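Local coordinates for prophage pi2 protein 01, integrase (Lactococcus lactis, PDB 3LYS), which is an integrase of the phage (tyrosine recombinase) family that probably binds DNA during prophage recombination, represented here by its helical N-terminal core-binding domain, at residues Y11-W15 and A81-L86; G31-T35 and G74-V79; I51-Q57 and F96-V102. The protein carries 1 engineered substitution. All blocks are in the same frame, centred on the assembly; numbering follows the deposited sequence.

Contact 1: Y11-W15 and A81-L86. Engineered in segment 81-86: C85 (natural residue Pro).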
ATOM      1  N   TYR A  11       6.830  -5.168   5.180  1.00 28.14           N
ATOM      2  CA  TYR A  11       5.603  -5.622   5.788  1.00 26.02           C
ATOM      3  C   TYR A  11       4.591  -6.062   4.744  1.00 28.88           C
ATOM      4  O   TYR A  11       3.994  -7.121   4.873  1.00 30.08           O
ATOM      5  CB  TYR A  11       5.000  -4.520   6.653  1.00 22.84           C
ATOM      6  CG  TYR A  11       3.556  -4.763   7.009  1.00 28.16           C
ATOM      7  CD1 TYR A  11       2.533  -4.200   6.246  1.00 28.26           C
ATOM      8  CD2 TYR A  11       3.206  -5.614   8.059  1.00 26.05           C
ATOM      9  CE1 TYR A  11       1.198  -4.479   6.506  1.00 27.78           C
ATOM     10  CE2 TYR A  11       1.874  -5.906   8.330  1.00 26.41           C
ATOM     11  CZ  TYR A  11       0.878  -5.336   7.549  1.00 32.41           C
ATOM     12  OH  TYR A  11      -0.435  -5.638   7.804  1.00 37.97           O
ATOM     13  N   PHE A  12       4.384  -5.262   3.707  1.00 29.66           N
ATOM     14  CA  PHE A  12       3.412  -5.633   2.685  1.00 26.81           C
ATOM     15  C   PHE A  12       3.647  -7.056   2.199  1.00 24.89           C
ATOM     16  O   PHE A  12       2.713  -7.845   2.112  1.00 23.40           O
ATOM     17  CB  PHE A  12       3.460  -4.646   1.510  1.00 26.19           C
ATOM     18  CG  PHE A  12       2.341  -4.828   0.516  1.00 27.67           C
ATOM     19  CD1 PHE A  12       2.508  -5.629  -0.604  1.00 24.27           C
ATOM     20  CD2 PHE A  12       1.114  -4.199   0.704  1.00 26.03           C
ATOM     21  CE1 PHE A  12       1.472  -5.796  -1.523  1.00 28.26           C
ATOM     22  CE2 PHE A  12       0.072  -4.362  -0.210  1.00 26.35           C
ATOM     23  CZ  PHE A  12       0.253  -5.161  -1.323  1.00 25.83           C
ATOM     24  N   LYS A  13       4.895  -7.386   1.888  1.00 30.97           N
ATOM     25  CA  LYS A  13       5.226  -8.730   1.417  1.00 34.32           C
ATOM     26  C   LYS A  13       4.826  -9.724   2.498  1.00 36.29           C
ATOM     27  O   LYS A  13       4.108 -10.680   2.229  1.00 38.64           O
ATOM     28  CB  LYS A  13       6.723  -8.837   1.131  1.00 35.48           C
ATOM     29  CG  LYS A  13       7.180 -10.192   0.613  1.00 41.07           C
ATOM     30  CD  LYS A  13       8.662 -10.161   0.208  1.00 39.97           C
ATOM     31  CE  LYS A  13       9.103 -11.473  -0.442  1.00 42.98           C
ATOM     32  NZ  LYS A  13       9.034 -12.648   0.479  1.00 42.75           N
ATOM     33  N   ASP A  14       5.293  -9.477   3.720  1.00 34.85           N
ATOM     34  CA  ASP A  14       4.996 -10.318   4.884  1.00 36.75           C
ATOM     35  C   ASP A  14       3.487 -10.601   4.916  1.00 35.31           C
ATOM     36  O   ASP A  14       3.059 -11.753   4.967  1.00 33.33           O
ATOM     37  CB  ASP A  14       5.446  -9.564   6.152  1.00 41.21           C
ATOM     38  CG  ASP A  14       5.483 -10.436   7.401  1.00 44.37           C
ATOM     39  OD1 ASP A  14       4.476 -11.122   7.673  1.00 48.97           O
ATOM     40  OD2 ASP A  14       6.514 -10.412   8.121  1.00 43.68           O
ATOM     41  N   TRP A  15       2.702  -9.526   4.865  1.00 35.38           N
ATOM     42  CA  TRP A  15       1.242  -9.573   4.884  1.00 35.46           C
ATOM     43  C   TRP A  15       0.645 -10.395   3.739  1.00 39.30           C
ATOM     44  O   TRP A  15      -0.045 -11.394   3.972  1.00 39.51           O
ATOM     45  CB  TRP A  15       0.673  -8.148   4.818  1.00 35.06           C
ATOM     46  CG  TRP A  15      -0.827  -8.085   4.786  1.00 33.05           C
ATOM     47  CD1 TRP A  15      -1.663  -8.289   5.826  1.00 32.98           C
ATOM     48  CD2 TRP A  15      -1.662  -7.875   3.627  1.00 32.14           C
ATOM     49  NE1 TRP A  15      -2.971  -8.233   5.399  1.00 36.06           N
ATOM     50  CE2 TRP A  15      -2.998  -7.980   4.054  1.00 31.26           C
ATOM     51  CE3 TRP A  15      -1.404  -7.617   2.273  1.00 28.15           C
ATOM     52  CZ2 TRP A  15      -4.081  -7.834   3.180  1.00 28.14           C
ATOM     53  CZ3 TRP A  15      -2.482  -7.472   1.403  1.00 27.56           C
ATOM     54  CH2 TRP A  15      -3.805  -7.583   1.864  1.00 28.14           C
ATOM     55  N   ALA A  81      -5.723  -2.223   2.117  1.00 35.22           N
ATOM     56  CA  ALA A  81      -6.110  -3.486   2.717  1.00 35.40           C
ATOM     57  C   ALA A  81      -5.058  -4.005   3.695  1.00 33.35           C
ATOM     58  O   ALA A  81      -5.385  -4.503   4.771  1.00 31.60           O
ATOM     59  CB  ALA A  81      -6.361  -4.513   1.634  1.00 36.78           C
ATOM     60  N   SER A  82      -3.792  -3.898   3.325  1.00 32.38           N
ATOM     61  CA  SER A  82      -2.743  -4.386   4.204  1.00 32.91           C
ATOM     62  C   SER A  82      -2.647  -3.579   5.482  1.00 33.70           C
ATOM     63  O   SER A  82      -2.224  -4.087   6.517  1.00 34.58           O
ATOM     64  CB  SER A  82      -1.399  -4.348   3.498  1.00 29.69           C
ATOM     65  OG  SER A  82      -1.149  -3.051   3.006  1.00 35.28           O
ATOM     66  N   ILE A  83      -3.018  -2.307   5.416  1.00 34.51           N
ATOM     67  CA  ILE A  83      -2.947  -1.483   6.610  1.00 37.51           C
ATOM     68  C   ILE A  83      -4.085  -1.833   7.580  1.00 38.29           C
ATOM     69  O   ILE A  83      -3.919  -1.764   8.806  1.00 33.73           O
ATOM     70  CB  ILE A  83      -2.949   0.007   6.237  1.00 33.54           C
ATOM     71  CG1 ILE A  83      -1.516   0.456   6.003  1.00 29.33           C
ATOM     72  CG2 ILE A  83      -3.532   0.831   7.346  1.00 37.66           C
ATOM     73  CD1 ILE A  83      -0.866  -0.208   4.847  1.00 28.68           C
ATOM     74  N   GLN A  84      -5.221  -2.245   7.021  1.00 39.08           N
ATOM     75  CA  GLN A  84      -6.382  -2.626   7.816  1.00 38.91           C
ATOM     76  C   GLN A  84      -6.047  -3.622   8.921  1.00 36.63           C
ATOM     77  O   GLN A  84      -6.257  -3.341  10.097  1.00 33.52           O
ATOM     78  CB  GLN A  84      -7.458  -3.237   6.927  1.00 42.85           C
ATOM     79  CG  GLN A  84      -7.934  -2.326   5.835  1.00 52.19           C
ATOM     80  CD  GLN A  84      -8.403  -0.986   6.368  1.00 57.65           C
ATOM     81  OE1 GLN A  84      -7.588  -0.129   6.736  1.00 62.28           O
ATOM     82  NE2 GLN A  84      -9.723  -0.793   6.420  1.00 54.94           N
ATOM     83  N   CYS A  85      -5.539  -4.789   8.540  1.00 34.82           N
ATOM     84  CA  CYS A  85      -5.199  -5.799   9.525  1.00 37.69           C
ATOM     85  C   CYS A  85      -4.239  -5.171  10.522  1.00 37.50           C
ATOM     86  O   CYS A  85      -4.272  -5.470  11.713  1.00 42.09           O
ATOM     87  CB  CYS A  85      -4.563  -7.040   8.860  1.00 34.40           C
ATOM     88  SG  CYS A  85      -4.852  -8.638   9.752  1.00 42.83           S
ATOM     89  N   LEU A  86      -3.398  -4.266  10.052  1.00 35.89           N
ATOM     90  CA  LEU A  86      -2.448  -3.634  10.954  1.00 38.84           C
ATOM     91  C   LEU A  86      -3.194  -2.821  12.006  1.00 40.07           C
ATOM     92  O   LEU A  86      -2.772  -2.732  13.159  1.00 40.31           O
ATOM     93  CB  LEU A  86      -1.493  -2.748  10.162  1.00 38.27           C
ATOM     94  CG  LEU A  86      -0.057  -2.666  10.682  1.00 38.32           C
ATOM     95  CD1 LEU A  86       0.525  -4.047  10.972  1.00 35.35           C
ATOM     96  CD2 LEU A  86       0.753  -1.964   9.623  1.00 39.86           C
TER
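W15 lays the six-membered part of its indole over S82, whose CB sits 3.7 Å from the centroid of that ring and 22° off its normal, a CH-pi contact from the opposing helix. The far corner of the indole reaches A81, with W15 CH2 4.0 Å from A81 CB. Near the pyrrole side, W15 NE1 comes within 4.0 Å of CB of C85, an engineered residue that replaces a natural proline. One turn earlier, Y11 points the same way. Its hydroxyl donates a hydrogen bond to the backbone carbonyl of S82 (Y11 OH to S82 O, 2.7 Å), and L86 covers one face of its ring, with L86 CD2 4.1 Å from the centroid. F12 brings only a ring edge, its CD2 3.4 Å from S82 OG; that hydroxyl is hydrogen-bonded to the carbonyl of V79. The rest of F12 turns to helix 26-42, where it touches Y32, T35, L36 and L39. The short helical segments cross at 82° with their axes 10.2 Å apart, nearly perpendicular, so contact is confined to little more than a turn of each. The packing joins helix 8-19 to helix 69-88 in the buried core of this integrase's helical core-binding domain.

Contact 2: G31-T35 and G74-V79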
ATOM      1  N   GLY A  31      -1.120  -8.963  -8.952  1.00 45.32           N
ATOM      2  CA  GLY A  31      -1.355  -7.580  -8.583  1.00 45.59           C
ATOM      3  C   GLY A  31      -0.634  -7.176  -7.318  1.00 46.37           C
ATOM      4  O   GLY A  31      -0.010  -6.112  -7.253  1.00 49.57           O
ATOM      5  N   TYR A  32      -0.723  -8.023  -6.302  1.00 43.56           N
ATOM      6  CA  TYR A  32      -0.067  -7.739  -5.038  1.00 42.29           C
ATOM      7  C   TYR A  32       1.448  -7.740  -5.205  1.00 41.31           C
ATOM      8  O   TYR A  32       2.149  -6.969  -4.554  1.00 41.29           O
ATOM      9  CB  TYR A  32      -0.492  -8.759  -3.977  1.00 42.44           C
ATOM     10  CG  TYR A  32      -1.942  -8.625  -3.552  1.00 41.42           C
ATOM     11  CD1 TYR A  32      -2.985  -8.983  -4.415  1.00 39.64           C
ATOM     12  CD2 TYR A  32      -2.275  -8.111  -2.297  1.00 39.03           C
ATOM     13  CE1 TYR A  32      -4.321  -8.830  -4.038  1.00 34.93           C
ATOM     14  CE2 TYR A  32      -3.606  -7.952  -1.915  1.00 37.32           C
ATOM     15  CZ  TYR A  32      -4.619  -8.315  -2.790  1.00 36.43           C
ATOM     16  OH  TYR A  32      -5.930  -8.170  -2.417  1.00 36.61           O
ATOM     17  N   GLU A  33       1.957  -8.594  -6.083  1.00 38.57           N
ATOM     18  CA  GLU A  33       3.393  -8.639  -6.290  1.00 39.91           C
ATOM     19  C   GLU A  33       3.829  -7.327  -6.923  1.00 39.41           C
ATOM     20  O   GLU A  33       4.892  -6.798  -6.596  1.00 33.91           O
ATOM     21  CB  GLU A  33       3.758  -9.809  -7.193  1.00 42.65           C
ATOM     22  CG  GLU A  33       3.043 -11.093  -6.847  1.00 45.38           C
ATOM     23  CD  GLU A  33       3.774 -12.316  -7.358  1.00 48.21           C
ATOM     24  OE1 GLU A  33       4.807 -12.694  -6.747  1.00 46.40           O
ATOM     25  OE2 GLU A  33       3.321 -12.895  -8.376  1.00 47.30           O
ATOM     26  N   GLN A  34       2.991  -6.807  -7.820  1.00 40.09           N
ATOM     27  CA  GLN A  34       3.256  -5.539  -8.511  1.00 40.00           C
ATOM     28  C   GLN A  34       3.208  -4.402  -7.507  1.00 35.27           C
ATOM     29  O   GLN A  34       4.109  -3.568  -7.430  1.00 31.08           O
ATOM     30  CB  GLN A  34       2.207  -5.281  -9.599  1.00 44.81           C
ATOM     31  CG  GLN A  34       2.422  -3.977 -10.355  1.00 52.64           C
ATOM     32  CD  GLN A  34       3.777  -3.922 -11.062  1.00 56.95           C
ATOM     33  OE1 GLN A  34       3.991  -4.581 -12.082  1.00 58.07           O
ATOM     34  NE2 GLN A  34       4.701  -3.143 -10.507  1.00 56.35           N
ATOM     35  N   THR A  35       2.132  -4.372  -6.744  1.00 36.42           N
ATOM     36  CA  THR A  35       1.969  -3.349  -5.733  1.00 37.52           C
ATOM     37  C   THR A  35       3.174  -3.383  -4.793  1.00 34.49           C
ATOM     38  O   THR A  35       3.655  -2.341  -4.358  1.00 30.61           O
ATOM     39  CB  THR A  35       0.664  -3.581  -4.974  1.00 36.39           C
ATOM     40  OG1 THR A  35      -0.432  -3.418  -5.882  1.00 34.97           O
ATOM     41  CG2 THR A  35       0.527  -2.599  -3.836  1.00 39.71           C
ATOM     42  N   GLY A  74      -5.610   0.828  -8.089  1.00 32.18           N
ATOM     43  CA  GLY A  74      -5.296  -0.532  -7.695  1.00 30.43           C
ATOM     44  C   GLY A  74      -4.195  -0.559  -6.656  1.00 31.27           C
ATOM     45  O   GLY A  74      -4.246  -1.336  -5.704  1.00 33.89           O
ATOM     46  N   PHE A  75      -3.189   0.291  -6.835  1.00 26.02           N
ATOM     47  CA  PHE A  75      -2.086   0.365  -5.885  1.00 23.00           C
ATOM     48  C   PHE A  75      -2.628   0.728  -4.506  1.00 24.44           C
ATOM     49  O   PHE A  75      -2.459  -0.012  -3.536  1.00 16.13           O
ATOM     50  CB  PHE A  75      -1.101   1.433  -6.323  1.00 20.59           C
ATOM     51  CG  PHE A  75      -0.035   1.705  -5.321  1.00 19.61           C
ATOM     52  CD1 PHE A  75       0.873   0.730  -4.980  1.00 24.67           C
ATOM     53  CD2 PHE A  75       0.073   2.947  -4.719  1.00 20.44           C
ATOM     54  CE1 PHE A  75       1.877   0.992  -4.054  1.00 29.61           C
ATOM     55  CE2 PHE A  75       1.078   3.206  -3.792  1.00 21.92           C
ATOM     56  CZ  PHE A  75       1.975   2.236  -3.463  1.00 19.65           C
ATOM     57  N   HIS A  76      -3.285   1.883  -4.443  1.00 25.39           N
ATOM     58  CA  HIS A  76      -3.861   2.389  -3.206  1.00 27.13           C
ATOM     59  C   HIS A  76      -4.714   1.325  -2.517  1.00 27.19           C
ATOM     60  O   HIS A  76      -4.388   0.853  -1.421  1.00 27.61           O
ATOM     61  CB  HIS A  76      -4.704   3.634  -3.495  1.00 23.14           C
ATOM     62  CG  HIS A  76      -5.545   4.075  -2.339  1.00 25.68           C
ATOM     63  ND1 HIS A  76      -5.004   4.457  -1.133  1.00 26.77           N
ATOM     64  CD2 HIS A  76      -6.886   4.214  -2.208  1.00 27.17           C
ATOM     65  CE1 HIS A  76      -5.972   4.817  -0.309  1.00 30.04           C
ATOM     66  NE2 HIS A  76      -7.124   4.679  -0.938  1.00 28.75           N
ATOM     67  N   THR A  77      -5.802   0.938  -3.163  1.00 24.51           N
ATOM     68  CA  THR A  77      -6.676  -0.064  -2.591  1.00 25.46           C
ATOM     69  C   THR A  77      -5.911  -1.232  -1.937  1.00 25.26           C
ATOM     70  O   THR A  77      -6.115  -1.520  -0.758  1.00 22.77           O
ATOM     71  CB  THR A  77      -7.663  -0.576  -3.661  1.00 26.87           C
ATOM     72  OG1 THR A  77      -8.204  -1.836  -3.252  1.00 28.87           O
ATOM     73  CG2 THR A  77      -6.975  -0.711  -4.982  1.00 30.59           C
ATOM     74  N   ARG A  78      -5.015  -1.878  -2.682  1.00 25.25           N
ATOM     75  CA  ARG A  78      -4.244  -2.997  -2.140  1.00 24.14           C
ATOM     76  C   ARG A  78      -3.417  -2.609  -0.909  1.00 23.34           C
ATOM     77  O   ARG A  78      -3.385  -3.336   0.078  1.00 22.50           O
ATOM     78  CB  ARG A  78      -3.340  -3.608  -3.224  1.00 30.48           C
ATOM     79  CG  ARG A  78      -4.094  -4.524  -4.209  1.00 33.25           C
ATOM     80  CD  ARG A  78      -3.168  -5.332  -5.117  1.00 33.50           C
ATOM     81  NE  ARG A  78      -2.751  -4.611  -6.317  1.00 40.21           N
ATOM     82  CZ  ARG A  78      -3.577  -4.209  -7.281  1.00 41.77           C
ATOM     83  NH1 ARG A  78      -3.109  -3.556  -8.342  1.00 39.11           N
ATOM     84  NH2 ARG A  78      -4.876  -4.454  -7.183  1.00 42.21           N
ATOM     85  N   VAL A  79      -2.751  -1.466  -0.952  1.00 25.71           N
ATOM     86  CA  VAL A  79      -1.970  -1.050   0.196  1.00 26.05           C
ATOM     87  C   VAL A  79      -2.895  -0.822   1.373  1.00 27.60           C
ATOM     88  O   VAL A  79      -2.597  -1.176   2.511  1.00 26.44           O
ATOM     89  CB  VAL A  79      -1.243   0.263  -0.067  1.00 27.22           C
ATOM     90  CG1 VAL A  79      -0.449   0.655   1.165  1.00 27.58           C
ATOM     91  CG2 VAL A  79      -0.343   0.135  -1.286  1.00 23.83           C
TER
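Helix 69-88 crosses helix 26-42 here at -96°, with the segment axes 9.8 Å apart, a near-orthogonal packing inside the all-helical core-binding domain. G74 comes first, at the border of the hollow that takes the T35 side chain, a knob into a hole made with F75, R78 and V79; a CB on G74 would run into R78 NH1. F75 lies along the methyl side of the knob, its CD1 3.5 Å from T35 CG2, while its ring also meets F63 of helix 53-64. The next residue, H76, points away from helix 26-42 and makes a probable hydrogen bond through ND1 to Y56 OH. One turn on from G74, R78 runs its chain out across the other helix. Its CD rests over the face of the Y32 ring, 3.7 Å from the centroid in a CH-pi contact, its guanidinium lies with one face over G31 CA, and R78 NE donates a hydrogen bond of 2.6 Å to T35 OG1, holding the polar side of the knob. V79 closes the hollow, with V79 CG2 3.8 Å from T35 CG2.

Contact 3: I51-Q57 and F96-V102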
ATOM      1  N   ILE A  51       4.845   6.906   8.159  1.00 42.47           N
ATOM      2  CA  ILE A  51       3.877   7.276   7.146  1.00 40.46           C
ATOM      3  C   ILE A  51       2.755   8.119   7.746  1.00 39.67           C
ATOM      4  O   ILE A  51       2.233   7.798   8.815  1.00 36.77           O
ATOM      5  CB  ILE A  51       3.266   6.027   6.510  1.00 38.08           C
ATOM      6  CG1 ILE A  51       4.380   5.069   6.100  1.00 37.66           C
ATOM      7  CG2 ILE A  51       2.433   6.411   5.304  1.00 35.61           C
ATOM      8  CD1 ILE A  51       3.879   3.725   5.679  1.00 39.88           C
ATOM      9  N   THR A  52       2.395   9.202   7.054  1.00 39.31           N
ATOM     10  CA  THR A  52       1.317  10.099   7.492  1.00 34.25           C
ATOM     11  C   THR A  52       0.320  10.274   6.352  1.00 32.87           C
ATOM     12  O   THR A  52       0.636   9.959   5.211  1.00 35.68           O
ATOM     13  CB  THR A  52       1.855  11.484   7.892  1.00 28.47           C
ATOM     14  OG1 THR A  52       2.282  12.188   6.726  1.00 24.90           O
ATOM     15  CG2 THR A  52       3.032  11.343   8.836  1.00 26.12           C
ATOM     16  N   ALA A  53      -0.872  10.777   6.650  1.00 31.01           N
ATOM     17  CA  ALA A  53      -1.886  10.974   5.614  1.00 32.75           C
ATOM     18  C   ALA A  53      -1.340  11.786   4.444  1.00 35.68           C
ATOM     19  O   ALA A  53      -1.741  11.596   3.284  1.00 32.30           O
ATOM     20  CB  ALA A  53      -3.095  11.672   6.198  1.00 32.73           C
ATOM     21  N   SER A  54      -0.426  12.698   4.773  1.00 37.14           N
ATOM     22  CA  SER A  54       0.226  13.566   3.792  1.00 37.61           C
ATOM     23  C   SER A  54       1.283  12.789   3.018  1.00 35.44           C
ATOM     24  O   SER A  54       1.290  12.806   1.787  1.00 34.68           O
ATOM     25  CB  SER A  54       0.873  14.772   4.490  1.00 39.75           C
ATOM     26  OG  SER A  54      -0.116  15.606   5.083  1.00 45.02           O
ATOM     27  N   SER A  55       2.177  12.119   3.744  1.00 36.67           N
ATOM     28  CA  SER A  55       3.225  11.304   3.123  1.00 31.24           C
ATOM     29  C   SER A  55       2.594  10.450   2.052  1.00 27.32           C
ATOM     30  O   SER A  55       2.940  10.547   0.877  1.00 27.92           O
ATOM     31  CB  SER A  55       3.869  10.353   4.135  1.00 28.16           C
ATOM     32  OG  SER A  55       4.852  10.993   4.915  1.00 38.80           O
ATOM     33  N   TYR A  56       1.665   9.610   2.490  1.00 24.58           N
ATOM     34  CA  TYR A  56       0.975   8.687   1.616  1.00 27.41           C
ATOM     35  C   TYR A  56       0.344   9.383   0.427  1.00 28.41           C
ATOM     36  O   TYR A  56       0.510   8.951  -0.713  1.00 25.74           O
ATOM     37  CB  TYR A  56      -0.072   7.898   2.413  1.00 23.31           C
ATOM     38  CG  TYR A  56      -0.794   6.851   1.600  1.00 26.70           C
ATOM     39  CD1 TYR A  56      -2.133   7.025   1.238  1.00 29.54           C
ATOM     40  CD2 TYR A  56      -0.134   5.715   1.141  1.00 23.72           C
ATOM     41  CE1 TYR A  56      -2.797   6.099   0.432  1.00 27.22           C
ATOM     42  CE2 TYR A  56      -0.786   4.785   0.329  1.00 27.69           C
ATOM     43  CZ  TYR A  56      -2.117   4.986  -0.022  1.00 28.14           C
ATOM     44  OH  TYR A  56      -2.741   4.097  -0.866  1.00 30.14           O
ATOM     45  N   GLN A  57      -0.376  10.468   0.685  1.00 31.82           N
ATOM     46  CA  GLN A  57      -1.025  11.215  -0.397  1.00 31.65           C
ATOM     47  C   GLN A  57       0.028  11.703  -1.395  1.00 30.57           C
ATOM     48  O   GLN A  57      -0.170  11.668  -2.610  1.00 30.70           O
ATOM     49  CB  GLN A  57      -1.797  12.402   0.195  1.00 29.45           C
ATOM     50  CG  GLN A  57      -2.685  13.144  -0.802  1.00 25.12           C
ATOM     51  CD  GLN A  57      -3.536  12.203  -1.642  1.00 21.70           C
ATOM     52  OE1 GLN A  57      -3.238  11.964  -2.810  1.00 20.66           O
ATOM     53  NE2 GLN A  57      -4.590  11.659  -1.047  1.00 18.96           N
ATOM     54  N   PHE A  96      -3.417   5.984   7.897  1.00 33.51           N
ATOM     55  CA  PHE A  96      -3.069   7.137   7.058  1.00 32.14           C
ATOM     56  C   PHE A  96      -3.644   7.056   5.659  1.00 32.55           C
ATOM     57  O   PHE A  96      -3.668   8.047   4.950  1.00 28.62           O
ATOM     58  CB  PHE A  96      -1.553   7.294   6.964  1.00 24.01           C
ATOM     59  CG  PHE A  96      -0.855   6.034   6.584  1.00 26.96           C
ATOM     60  CD1 PHE A  96      -0.915   5.543   5.281  1.00 27.46           C
ATOM     61  CD2 PHE A  96      -0.175   5.302   7.538  1.00 26.90           C
ATOM     62  CE1 PHE A  96      -0.301   4.331   4.940  1.00 25.30           C
ATOM     63  CE2 PHE A  96       0.437   4.099   7.209  1.00 29.81           C
ATOM     64  CZ  PHE A  96       0.373   3.612   5.901  1.00 28.61           C
ATOM     65  N   THR A  97      -4.109   5.885   5.257  1.00 33.92           N
ATOM     66  CA  THR A  97      -4.662   5.751   3.920  1.00 40.00           C
ATOM     67  C   THR A  97      -6.162   5.975   3.961  1.00 42.02           C
ATOM     68  O   THR A  97      -6.892   5.718   3.004  1.00 44.16           O
ATOM     69  CB  THR A  97      -4.390   4.358   3.366  1.00 41.58           C
ATOM     70  OG1 THR A  97      -4.988   3.379   4.219  1.00 42.59           O
ATOM     71  CG2 THR A  97      -2.915   4.118   3.303  1.00 41.68           C
ATOM     72  N   THR A  98      -6.614   6.489   5.084  1.00 44.86           N
ATOM     73  CA  THR A  98      -8.023   6.695   5.291  1.00 45.95           C
ATOM     74  C   THR A  98      -8.693   7.707   4.364  1.00 46.46           C
ATOM     75  O   THR A  98      -9.501   7.336   3.513  1.00 44.80           O
ATOM     76  CB  THR A  98      -8.256   7.059   6.773  1.00 47.56           C
ATOM     77  OG1 THR A  98      -9.655   7.042   7.063  1.00 50.65           O
ATOM     78  CG2 THR A  98      -7.658   8.440   7.092  1.00 49.03           C
ATOM     79  N   ARG A  99      -8.351   8.978   4.514  1.00 47.16           N
ATOM     80  CA  ARG A  99      -8.968  10.033   3.724  1.00 48.92           C
ATOM     81  C   ARG A  99      -8.133  10.383   2.509  1.00 50.71           C
ATOM     82  O   ARG A  99      -8.507  11.230   1.700  1.00 49.21           O
ATOM     83  CB  ARG A  99      -9.153  11.260   4.606  1.00 49.09           C
ATOM     84  CG  ARG A  99     -10.413  12.023   4.360  1.00 50.52           C
ATOM     85  CD  ARG A  99     -10.585  13.065   5.438  1.00 54.46           C
ATOM     86  NE  ARG A  99     -11.528  14.097   5.032  1.00 56.77           N
ATOM     87  CZ  ARG A  99     -11.298  14.977   4.064  1.00 58.84           C
ATOM     88  NH1 ARG A  99     -10.148  14.957   3.398  1.00 56.44           N
ATOM     89  NH2 ARG A  99     -12.222  15.879   3.757  1.00 62.16           N
ATOM     90  N   ALA A 100      -6.990   9.732   2.377  1.00 55.81           N
ATOM     91  CA  ALA A 100      -6.138   9.999   1.232  1.00 61.08           C
ATOM     92  C   ALA A 100      -6.785   9.416  -0.021  1.00 61.99           C
ATOM     93  O   ALA A 100      -6.127   9.250  -1.047  1.00 59.47           O
ATOM     94  CB  ALA A 100      -4.762   9.390   1.448  1.00 63.63           C
ATOM     95  N   VAL A 101      -8.079   9.112   0.082  1.00 65.34           N
ATOM     96  CA  VAL A 101      -8.871   8.528  -1.010  1.00 68.42           C
ATOM     97  C   VAL A 101      -8.584   9.176  -2.374  1.00 66.86           C
ATOM     98  O   VAL A 101      -8.879   8.619  -3.442  1.00 67.38           O
ATOM     99  CB  VAL A 101     -10.401   8.634  -0.692  1.00 71.92           C
ATOM    100  CG1 VAL A 101     -10.813  10.095  -0.537  1.00 62.49           C
ATOM    101  CG2 VAL A 101     -11.222   7.953  -1.792  1.00 77.50           C
ATOM    102  N   VAL A 102      -8.001  10.362  -2.331  1.00 63.08           N
ATOM    103  CA  VAL A 102      -7.677  11.065  -3.551  1.00 56.32           C
ATOM    104  C   VAL A 102      -6.656  10.260  -4.333  1.00 48.13           C
ATOM    105  O   VAL A 102      -5.509  10.126  -3.921  1.00 38.07           O
ATOM    106  CB  VAL A 102      -7.140  12.461  -3.220  1.00 60.24           C
ATOM    107  CG1 VAL A 102      -6.971  13.273  -4.489  1.00 65.88           C
ATOM    108  CG2 VAL A 102      -8.110  13.167  -2.267  1.00 64.75           C
TER
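The F96 ring is the main bump here, pushed into a hollow under the start of helix 53-64. I51 roofs it: I51 CG2 stands almost on the ring normal, 3.2 Å from the F96 centroid, a very close CH-pi contact. Y56 flanks the same ring, its CB 3.8 Å from F96 CD1, and the backbone of T52 closes over F96 CB. T52 is also the N-cap of the helix, its OG1 accepting from S55 N at 3.0 Å. This ties helix 53-64 of the core-binding domain to the irregular chain that follows the long helix 69-88, whose I83 also touches F96. The next bump is the methyl of T97, seated over the face of Y56 with T97 CG2 3.4 Å from the ring centroid, while A100 CB fits against the edge of that ring, 3.5 Å from Y56 CD1. Beyond it the Q57 side chain arches over A100, so that its NE2 donates to A100 O at 2.9 Å and, weakly, to V102 O at 3.4 Å.

From the N terminus, helix 8-19 opens the widest loop, which contact 1 closes when the chain returns along helix 69-88. Contact 2 is nested within that loop: helix 26-42 meets an earlier part of helix 69-88. Contact 3 starts at 51-57, inside the loops closed by contacts 1 and 2, but finds its partner at 96-102, beyond both, so it crosses them. Helix 69-88 is thus shared by contacts 1 and 2, which abut where F12 meets T35 and W15 meets Y32. Contact 3, centred about 15 Å from the centre of either, ties the start of helix 53-64 to the C-terminal loop, and that loop rests on helix 69-88 where H76 CE1 lies 3.6 Å from T97 O.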